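Putative 6-phosphogluconolactonase (Neisseria gonorrhoeae, PDB 3LHI) probably hydrolyses 6-phosphogluconolactone to 6-phosphogluconate, the second step of the oxidative pentose phosphate pathway. Local coordinates at residues K33-S41 with K126-G134; P114-Y125 with G160-P168. One frame throughout, in Å; residues are numbered along the deposited sequence.

Interaction 1: residues K33-S41 with K126-G134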
loop_
_atom_site.group_PDB
_atom_site.type_symbol
_atom_site.label_atom_id
_atom_site.label_comp_id
_atom_site.label_asym_id
_atom_site.label_seq_id
_atom_site.Cartn_x
_atom_site.Cartn_y
_atom_site.Cartn_z
ATOM N N LYS A 33 17.380 10.594 -8.258
ATOM C CA LYS A 33 16.612 11.233 -9.302
ATOM C C LYS A 33 15.808 12.468 -9.031
ATOM O O LYS A 33 15.105 12.972 -9.886
ATOM C CB LYS A 33 15.763 10.264 -9.998
ATOM C CG LYS A 33 14.748 9.739 -9.178
ATOM C CD LYS A 33 14.087 8.544 -9.938
ATOM C CE LYS A 33 13.220 7.707 -9.025
ATOM N NZ LYS A 33 12.402 6.646 -9.762
ATOM N N GLY A 34 15.991 13.017 -7.848
ATOM C CA GLY A 34 15.427 14.309 -7.559
ATOM C C GLY A 34 13.968 14.324 -7.188
ATOM O O GLY A 34 13.390 15.378 -6.998
ATOM N N GLY A 35 13.387 13.127 -7.054
ATOM C CA GLY A 35 11.976 12.959 -6.728
ATOM C C GLY A 35 11.758 11.537 -6.342
ATOM O O GLY A 35 12.564 10.667 -6.599
ATOM N N ALA A 36 10.647 11.318 -5.621
ATOM C CA ALA A 36 10.289 9.968 -5.172
ATOM C C ALA A 36 8.802 9.856 -5.109
ATOM O O ALA A 36 8.115 10.873 -4.910
ATOM C CB ALA A 36 10.893 9.672 -3.813
ATOM N N VAL A 37 8.293 8.647 -5.276
ATOM C CA VAL A 37 6.863 8.330 -5.090
ATOM C C VAL A 37 6.751 7.231 -4.047
ATOM O O VAL A 37 7.385 6.171 -4.163
ATOM C CB VAL A 37 6.185 7.955 -6.395
ATOM C CG1 VAL A 37 4.709 7.469 -6.135
ATOM C CG2 VAL A 37 6.242 9.130 -7.376
ATOM N N LEU A 38 5.948 7.516 -3.009
ATOM C CA LEU A 38 5.663 6.587 -1.920
ATOM C C LEU A 38 4.180 6.155 -2.023
ATOM O O LEU A 38 3.275 7.024 -2.115
ATOM C CB LEU A 38 5.809 7.372 -0.604
ATOM C CG LEU A 38 5.355 6.679 0.690
ATOM C CD1 LEU A 38 6.281 5.482 0.974
ATOM C CD2 LEU A 38 5.307 7.619 1.881
ATOM N N ALA A 39 3.922 4.847 -1.985
ATOM C CA ALA A 39 2.554 4.327 -1.916
ATOM C C ALA A 39 2.412 3.651 -0.548
ATOM O O ALA A 39 3.251 2.852 -0.138
ATOM C CB ALA A 39 2.277 3.323 -3.074
ATOM N N VAL A 40 1.326 3.991 0.162
ATOM C CA VAL A 40 1.036 3.415 1.464
ATOM C C VAL A 40 -0.309 2.683 1.454
ATOM O O VAL A 40 -1.177 2.944 0.629
ATOM C CB VAL A 40 1.033 4.513 2.575
ATOM C CG1 VAL A 40 2.412 5.231 2.612
ATOM C CG2 VAL A 40 -0.107 5.530 2.369
ATOM N N SER A 41 -0.432 1.803 2.443
ATOM C CA SER A 41 -1.660 1.054 2.678
ATOM C C SER A 41 -2.421 1.645 3.865
ATOM O O SER A 41 -1.829 2.305 4.729
ATOM C CB SER A 41 -1.340 -0.425 2.875
ATOM O OG SER A 41 -0.738 -0.973 1.707
ATOM N N LYS A 126 1.626 7.187 -10.912
ATOM C CA LYS A 126 3.054 7.110 -11.131
ATOM C C LYS A 126 3.581 5.844 -10.443
ATOM O O LYS A 126 3.189 5.542 -9.311
ATOM C CB LYS A 126 3.747 8.342 -10.525
ATOM C CG LYS A 126 3.202 9.651 -11.088
ATOM C CD LYS A 126 3.913 10.853 -10.509
ATOM C CE LYS A 126 5.359 10.985 -10.974
ATOM N NZ LYS A 126 5.764 12.393 -10.703
ATOM N N GLN A 127 4.487 5.119 -11.081
ATOM C CA GLN A 127 5.093 3.961 -10.482
ATOM C C GLN A 127 5.768 4.329 -9.149
ATOM O O GLN A 127 6.675 5.174 -9.137
ATOM C CB GLN A 127 6.156 3.347 -11.404
ATOM C CG GLN A 127 6.922 2.154 -10.846
ATOM C CD GLN A 127 6.092 0.903 -10.762
ATOM O OE1 GLN A 127 5.695 0.373 -11.827
ATOM N NE2 GLN A 127 5.873 0.356 -9.512
ATOM N N PRO A 128 5.366 3.702 -8.045
ATOM C CA PRO A 128 6.051 4.010 -6.815
ATOM C C PRO A 128 7.489 3.581 -6.759
ATOM O O PRO A 128 7.831 2.557 -7.360
ATOM C CB PRO A 128 5.215 3.329 -5.727
ATOM C CG PRO A 128 3.887 3.159 -6.380
ATOM C CD PRO A 128 4.153 2.935 -7.830
ATOM N N ASP A 129 8.319 4.341 -6.033
ATOM C CA ASP A 129 9.670 3.933 -5.691
ATOM C C ASP A 129 9.680 3.114 -4.420
ATOM O O ASP A 129 10.512 2.225 -4.228
ATOM C CB ASP A 129 10.542 5.150 -5.499
ATOM C CG ASP A 129 10.611 5.963 -6.737
ATOM O OD1 ASP A 129 11.108 5.378 -7.759
ATOM O OD2 ASP A 129 10.163 7.129 -6.747
ATOM N N VAL A 130 8.763 3.447 -3.497
ATOM C CA VAL A 130 8.686 2.800 -2.171
ATOM C C VAL A 130 7.213 2.481 -1.923
ATOM O O VAL A 130 6.360 3.367 -2.099
ATOM C CB VAL A 130 9.260 3.697 -1.049
ATOM C CG1 VAL A 130 9.169 2.973 0.317
ATOM C CG2 VAL A 130 10.715 4.106 -1.359
ATOM N N LEU A 131 6.933 1.252 -1.540
ATOM C CA LEU A 131 5.562 0.781 -1.270
ATOM C C LEU A 131 5.540 0.151 0.107
ATOM O O LEU A 131 6.411 -0.657 0.436
ATOM C CB LEU A 131 5.180 -0.261 -2.329
ATOM C CG LEU A 131 3.958 -1.124 -2.059
ATOM C CD1 LEU A 131 2.637 -0.294 -2.002
ATOM C CD2 LEU A 131 3.850 -2.205 -3.164
ATOM N N ILE A 132 4.561 0.520 0.934
ATOM C CA ILE A 132 4.305 -0.218 2.175
ATOM C C ILE A 132 2.940 -0.907 2.049
ATOM O O ILE A 132 1.892 -0.272 1.849
ATOM C CB ILE A 132 4.375 0.615 3.481
ATOM C CG1 ILE A 132 5.691 1.387 3.605
ATOM C CG2 ILE A 132 4.175 -0.318 4.707
ATOM C CD1 ILE A 132 5.715 2.671 2.855
ATOM N N LEU A 133 3.023 -2.230 2.130
ATOM C CA LEU A 133 1.897 -3.140 2.131
ATOM C C LEU A 133 1.463 -3.499 3.542
ATOM O O LEU A 133 2.245 -3.363 4.499
ATOM C CB LEU A 133 2.282 -4.421 1.392
ATOM C CG LEU A 133 2.502 -4.305 -0.118
ATOM C CD1 LEU A 133 3.002 -5.618 -0.683
ATOM C CD2 LEU A 133 1.218 -3.847 -0.791
ATOM N N GLY A 134 0.220 -3.920 3.672
ATOM C CA GLY A 134 -0.249 -4.621 4.822
ATOM C C GLY A 134 -0.774 -5.981 4.391
ATOM O O GLY A 134 -0.665 -6.360 3.227
HETATM O O HOH W 1 9.586 8.401 -9.060
HETATM O O HOH W 2 -1.713 -3.554 1.528
#
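With chi1 at -60°, Asp129 sets its carboxylate beside its backbone N and facing Lys33, whose chain, extended beyond CG, arrives from the opposite direction. The resulting Lys33-Asp129 salt bridge closes the start of a parallel strand pair, 36-40 with 130-133, in the Rossmann-like sheet of the glucosamine-6-phosphate isomerase/6-phosphogluconolactonase family; the axes lie 4.8 Å apart. Lys33 NZ meets Asp129 OD1 on its syn side, lifted out of the carboxylate plane, at 2.7 Å, while Val37 N reaches Asp129 OD2 on the anti side at 2.8 Å. Val37 O takes two donors, Asp129 N and Val130 N, so main chain and carboxylate hold Asp129 against Val37. The ladder passes from Ala39 N to Val130 O and from Ile132 N to Ala39 O, both near 165° at the hydrogen.

One face carries Leu38, Val130 and Ile132; Val130 and Ile132 pack against helix 11-33. On the other, Ala39 CB rests on Pro128 CG (3.7 Å) and Leu131 CD1. At the C-terminal end Ser41 OG donates in the carbonyl plane to a lone pair of Ile132 O at 2.7 Å, and one water bridges Ser41 OG to Gly134 N, donating to OG and accepting from N at 2.9 Å.

Interaction 2: residues P114-Y125 with G160-P168; sequences PDAVVDYALKHY and GVALVHTTP
Just before strand 163-166, which runs nearly antiparallel to helix 114-124, Ala162 lays its methyl over one face of the Tyr125 ring. This is helix-on-sheet packing in the alpha/beta fold: the axes of helix 114-124 and strand 163-166 approach to 8.4 Å and differ in direction by 160°. Ala162 CB stands 3.5 Å from the ring centroid, 21° off the normal, a CH-pi contact displaced toward the CE2 rim. The first torsion of Tyr125 swings the ring opposite the backbone N, which carries it beyond the helix end to Ala162.

Leu163 follows with the largest buried share of the contact. Its CD1 sits on Ala121 CB at 3.6 Å, its CD2 approaches Tyr125 CD1 obliquely, and its CB is touched by Leu122 CD2 at 3.8 Å as the two leucine side chains slide past each other in opposite directions. Ile176 of the neighbouring strand 175-178 touches both Ala121 and Leu163. The amide Leu163 N is buried here without a polar partner in the model.

Val164 points its CB away from helix 114-124, and its side chain touches helix 151-155. His165 returns to the helix: its CB meets Val118 CG2 at 3.8 Å, the side chains crossing at about a right angle. The imidazole is anchored through NE2, hydrogen-bonded to Glu174 OE1, an acceptor shared with Thr167 OG1. Over the centre of the imidazole lies Pro114 CB, 3.6 Å from the centroid and only 8° off the ring normal.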
loop_
_atom_site.group_PDB
_atom_site.type_symbol
_atom_site.label_atom_id
_atom_site.label_comp_id
_atom_site.label_asym_id
_atom_site.label_seq_id
_atom_site.Cartn_x
_atom_site.Cartn_y
_atom_site.Cartn_z
ATOM N N PRO A 114 -17.129 2.578 -10.602
ATOM C CA PRO A 114 -15.784 1.980 -10.567
ATOM C C PRO A 114 -14.985 2.132 -11.869
ATOM O O PRO A 114 -13.800 2.398 -11.789
ATOM C CB PRO A 114 -16.055 0.519 -10.213
ATOM C CG PRO A 114 -17.229 0.568 -9.325
ATOM C CD PRO A 114 -18.113 1.691 -9.913
ATOM N N ASP A 115 -15.594 1.955 -13.035
ATOM C CA ASP A 115 -14.801 1.987 -14.269
ATOM C C ASP A 115 -14.218 3.387 -14.486
ATOM O O ASP A 115 -13.047 3.556 -14.876
ATOM C CB ASP A 115 -15.660 1.629 -15.502
ATOM C CG ASP A 115 -16.048 0.174 -15.549
ATOM O OD1 ASP A 115 -15.467 -0.631 -14.793
ATOM O OD2 ASP A 115 -16.917 -0.161 -16.394
ATOM N N ALA A 116 -15.045 4.393 -14.233
ATOM C CA ALA A 116 -14.625 5.793 -14.392
ATOM C C ALA A 116 -13.609 6.120 -13.315
ATOM O O ALA A 116 -12.690 6.863 -13.562
ATOM C CB ALA A 116 -15.836 6.727 -14.302
ATOM N N VAL A 117 -13.783 5.572 -12.109
ATOM C CA VAL A 117 -12.826 5.808 -11.031
ATOM C C VAL A 117 -11.432 5.246 -11.401
ATOM O O VAL A 117 -10.414 5.899 -11.197
ATOM C CB VAL A 117 -13.364 5.261 -9.696
ATOM C CG1 VAL A 117 -12.243 5.253 -8.621
ATOM C CG2 VAL A 117 -14.605 6.092 -9.239
ATOM N N VAL A 118 -11.406 4.031 -11.916
ATOM C CA VAL A 118 -10.125 3.446 -12.318
ATOM C C VAL A 118 -9.481 4.269 -13.418
ATOM O O VAL A 118 -8.281 4.526 -13.402
ATOM C CB VAL A 118 -10.222 1.978 -12.709
ATOM C CG1 VAL A 118 -8.865 1.495 -13.254
ATOM C CG2 VAL A 118 -10.631 1.159 -11.500
ATOM N N ASP A 119 -10.278 4.720 -14.371
ATOM C CA ASP A 119 -9.729 5.531 -15.437
ATOM C C ASP A 119 -9.107 6.829 -14.933
ATOM O O ASP A 119 -8.009 7.197 -15.359
ATOM C CB ASP A 119 -10.761 5.720 -16.541
ATOM C CG ASP A 119 -10.907 4.434 -17.411
ATOM O OD1 ASP A 119 -10.100 3.408 -17.301
ATOM O OD2 ASP A 119 -11.842 4.459 -18.207
ATOM N N TYR A 120 -9.775 7.492 -13.983
ATOM C CA TYR A 120 -9.267 8.718 -13.352
ATOM C C TYR A 120 -7.962 8.398 -12.625
ATOM O O TYR A 120 -6.974 9.098 -12.802
ATOM C CB TYR A 120 -10.318 9.299 -12.380
ATOM C CG TYR A 120 -9.853 10.403 -11.459
ATOM C CD1 TYR A 120 -9.320 10.101 -10.199
ATOM C CD2 TYR A 120 -9.958 11.720 -11.826
ATOM C CE1 TYR A 120 -8.887 11.102 -9.337
ATOM C CE2 TYR A 120 -9.529 12.727 -10.989
ATOM C CZ TYR A 120 -8.971 12.401 -9.737
ATOM O OH TYR A 120 -8.552 13.392 -8.868
ATOM N N ALA A 121 -7.971 7.339 -11.834
ATOM C CA ALA A 121 -6.769 6.970 -11.059
ATOM C C ALA A 121 -5.563 6.641 -11.982
ATOM O O ALA A 121 -4.430 7.070 -11.715
ATOM C CB ALA A 121 -7.072 5.846 -10.110
ATOM N N LEU A 122 -5.850 5.950 -13.092
ATOM C CA LEU A 122 -4.792 5.592 -14.059
ATOM C C LEU A 122 -4.158 6.808 -14.680
ATOM O O LEU A 122 -2.973 6.793 -14.993
ATOM C CB LEU A 122 -5.328 4.635 -15.132
ATOM C CG LEU A 122 -5.541 3.159 -14.737
ATOM C CD1 LEU A 122 -6.418 2.424 -15.786
ATOM C CD2 LEU A 122 -4.234 2.426 -14.421
ATOM N N LYS A 123 -4.941 7.867 -14.900
ATOM C CA LYS A 123 -4.436 9.124 -15.430
ATOM C C LYS A 123 -3.457 9.842 -14.498
ATOM O O LYS A 123 -2.651 10.630 -14.978
ATOM C CB LYS A 123 -5.557 10.071 -15.837
ATOM C CG LYS A 123 -6.270 9.610 -17.094
ATOM C CD LYS A 123 -7.460 10.551 -17.369
ATOM C CE LYS A 123 -8.206 10.190 -18.673
ATOM N NZ LYS A 123 -8.405 8.724 -18.984
ATOM N N HIS A 124 -3.559 9.608 -13.168
ATOM C CA HIS A 124 -2.688 10.264 -12.208
ATOM C C HIS A 124 -1.533 9.374 -11.731
ATOM O O HIS A 124 -0.555 9.841 -11.148
ATOM C CB HIS A 124 -3.531 10.682 -11.007
ATOM C CG HIS A 124 -4.531 11.738 -11.318
ATOM N ND1 HIS A 124 -4.289 13.072 -11.088
ATOM C CD2 HIS A 124 -5.756 11.665 -11.887
ATOM C CE1 HIS A 124 -5.331 13.783 -11.496
ATOM N NE2 HIS A 124 -6.246 12.949 -11.956
ATOM N N TYR A 125 -1.662 8.074 -11.936
ATOM C CA TYR A 125 -0.721 7.107 -11.403
ATOM C C TYR A 125 0.716 7.297 -11.877
ATOM O O TYR A 125 0.984 7.500 -13.075
ATOM C CB TYR A 125 -1.141 5.689 -11.796
ATOM C CG TYR A 125 -0.208 4.603 -11.358
ATOM C CD1 TYR A 125 -0.358 4.006 -10.127
ATOM C CD2 TYR A 125 0.822 4.150 -12.168
ATOM C CE1 TYR A 125 0.461 3.033 -9.698
ATOM C CE2 TYR A 125 1.656 3.146 -11.767
ATOM C CZ TYR A 125 1.480 2.552 -10.538
ATOM O OH TYR A 125 2.292 1.518 -10.132
ATOM N N GLY A 160 1.276 -4.499 -18.299
ATOM C CA GLY A 160 1.823 -3.600 -17.283
ATOM C C GLY A 160 0.792 -2.729 -16.611
ATOM O O GLY A 160 1.173 -1.727 -16.006
ATOM N N VAL A 161 -0.498 -3.041 -16.736
ATOM C CA VAL A 161 -1.544 -2.166 -16.223
ATOM C C VAL A 161 -1.416 -2.075 -14.692
ATOM O O VAL A 161 -1.181 -3.074 -13.981
ATOM C CB VAL A 161 -2.962 -2.616 -16.651
ATOM C CG1 VAL A 161 -4.070 -1.844 -15.882
ATOM C CG2 VAL A 161 -3.059 -2.509 -18.179
ATOM N N ALA A 162 -1.429 -0.864 -14.175
ATOM C CA ALA A 162 -1.016 -0.638 -12.801
ATOM C C ALA A 162 -2.140 -0.781 -11.767
ATOM O O ALA A 162 -1.832 -1.045 -10.600
ATOM C CB ALA A 162 -0.402 0.745 -12.668
ATOM N N LEU A 163 -3.376 -0.475 -12.164
ATOM C CA LEU A 163 -4.481 -0.388 -11.210
ATOM C C LEU A 163 -5.645 -1.198 -11.754
ATOM O O LEU A 163 -5.854 -1.271 -12.988
ATOM C CB LEU A 163 -4.940 1.060 -10.987
ATOM C CG LEU A 163 -3.893 1.999 -10.423
ATOM C CD1 LEU A 163 -4.405 3.468 -10.356
ATOM C CD2 LEU A 163 -3.390 1.566 -9.038
ATOM N N VAL A 164 -6.405 -1.784 -10.847
ATOM C CA VAL A 164 -7.498 -2.717 -11.167
ATOM C C VAL A 164 -8.670 -2.482 -10.172
ATOM O O VAL A 164 -8.443 -2.291 -8.980
ATOM C CB VAL A 164 -7.013 -4.197 -11.077
ATOM C CG1 VAL A 164 -6.439 -4.494 -9.685
ATOM C CG2 VAL A 164 -8.143 -5.183 -11.453
ATOM N N HIS A 165 -9.901 -2.519 -10.680
ATOM C CA HIS A 165 -11.108 -2.561 -9.838
ATOM C C HIS A 165 -11.283 -3.959 -9.303
ATOM O O HIS A 165 -11.339 -4.919 -10.063
ATOM C CB HIS A 165 -12.308 -2.156 -10.687
ATOM C CG HIS A 165 -13.635 -2.446 -10.066
ATOM N ND1 HIS A 165 -14.721 -2.855 -10.827
ATOM C CD2 HIS A 165 -14.030 -2.482 -8.771
ATOM C CE1 HIS A 165 -15.743 -3.037 -9.998
ATOM N NE2 HIS A 165 -15.338 -2.855 -8.754
ATOM N N THR A 166 -11.418 -4.097 -7.998
ATOM C CA THR A 166 -11.690 -5.375 -7.379
ATOM C C THR A 166 -12.926 -5.276 -6.465
ATOM O O THR A 166 -13.271 -4.216 -5.932
ATOM C CB THR A 166 -10.538 -5.973 -6.599
ATOM O OG1 THR A 166 -10.299 -5.136 -5.463
ATOM C CG2 THR A 166 -9.257 -6.071 -7.432
ATOM N N THR A 167 -13.635 -6.388 -6.362
ATOM C CA THR A 167 -14.760 -6.572 -5.450
ATOM C C THR A 167 -14.287 -7.571 -4.383
ATOM O O THR A 167 -13.968 -8.726 -4.679
ATOM C CB THR A 167 -15.986 -7.171 -6.207
ATOM O OG1 THR A 167 -16.331 -6.334 -7.284
ATOM C CG2 THR A 167 -17.168 -7.363 -5.230
ATOM N N PRO A 168 -14.201 -7.150 -3.085
ATOM C CA PRO A 168 -13.574 -8.018 -2.123
ATOM C C PRO A 168 -14.346 -9.307 -1.801
ATOM O O PRO A 168 -13.715 -10.286 -1.411
ATOM C CB PRO A 168 -13.474 -7.132 -0.881
ATOM C CG PRO A 168 -13.363 -5.763 -1.407
ATOM C CD PRO A 168 -14.310 -5.751 -2.584
#

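Chain continuity joins the two contacts: Tyr125 of interaction 2 is followed directly by Lys126 of interaction 1. Helix 114-124 and strand 130-133 follow each other in the chain, joined by the short connection 125-129. The centres of the two interactions are about 17 Å apart, and apart from this junction the segments do not touch. Both interactions reach the same mixed sheet, interaction 2 through strand 163-166. The centre of interaction 1 lies in its parallel part, about 9 Å from the centre of the chain; that of interaction 2 is farther out, at about 14 Å, where strand 163-166 pairs antiparallel with strand 175-178. Interaction 1 combines hydrogen bonds and a salt bridge with apolar contacts; interaction 2 rests on apolar and CH-pi contacts.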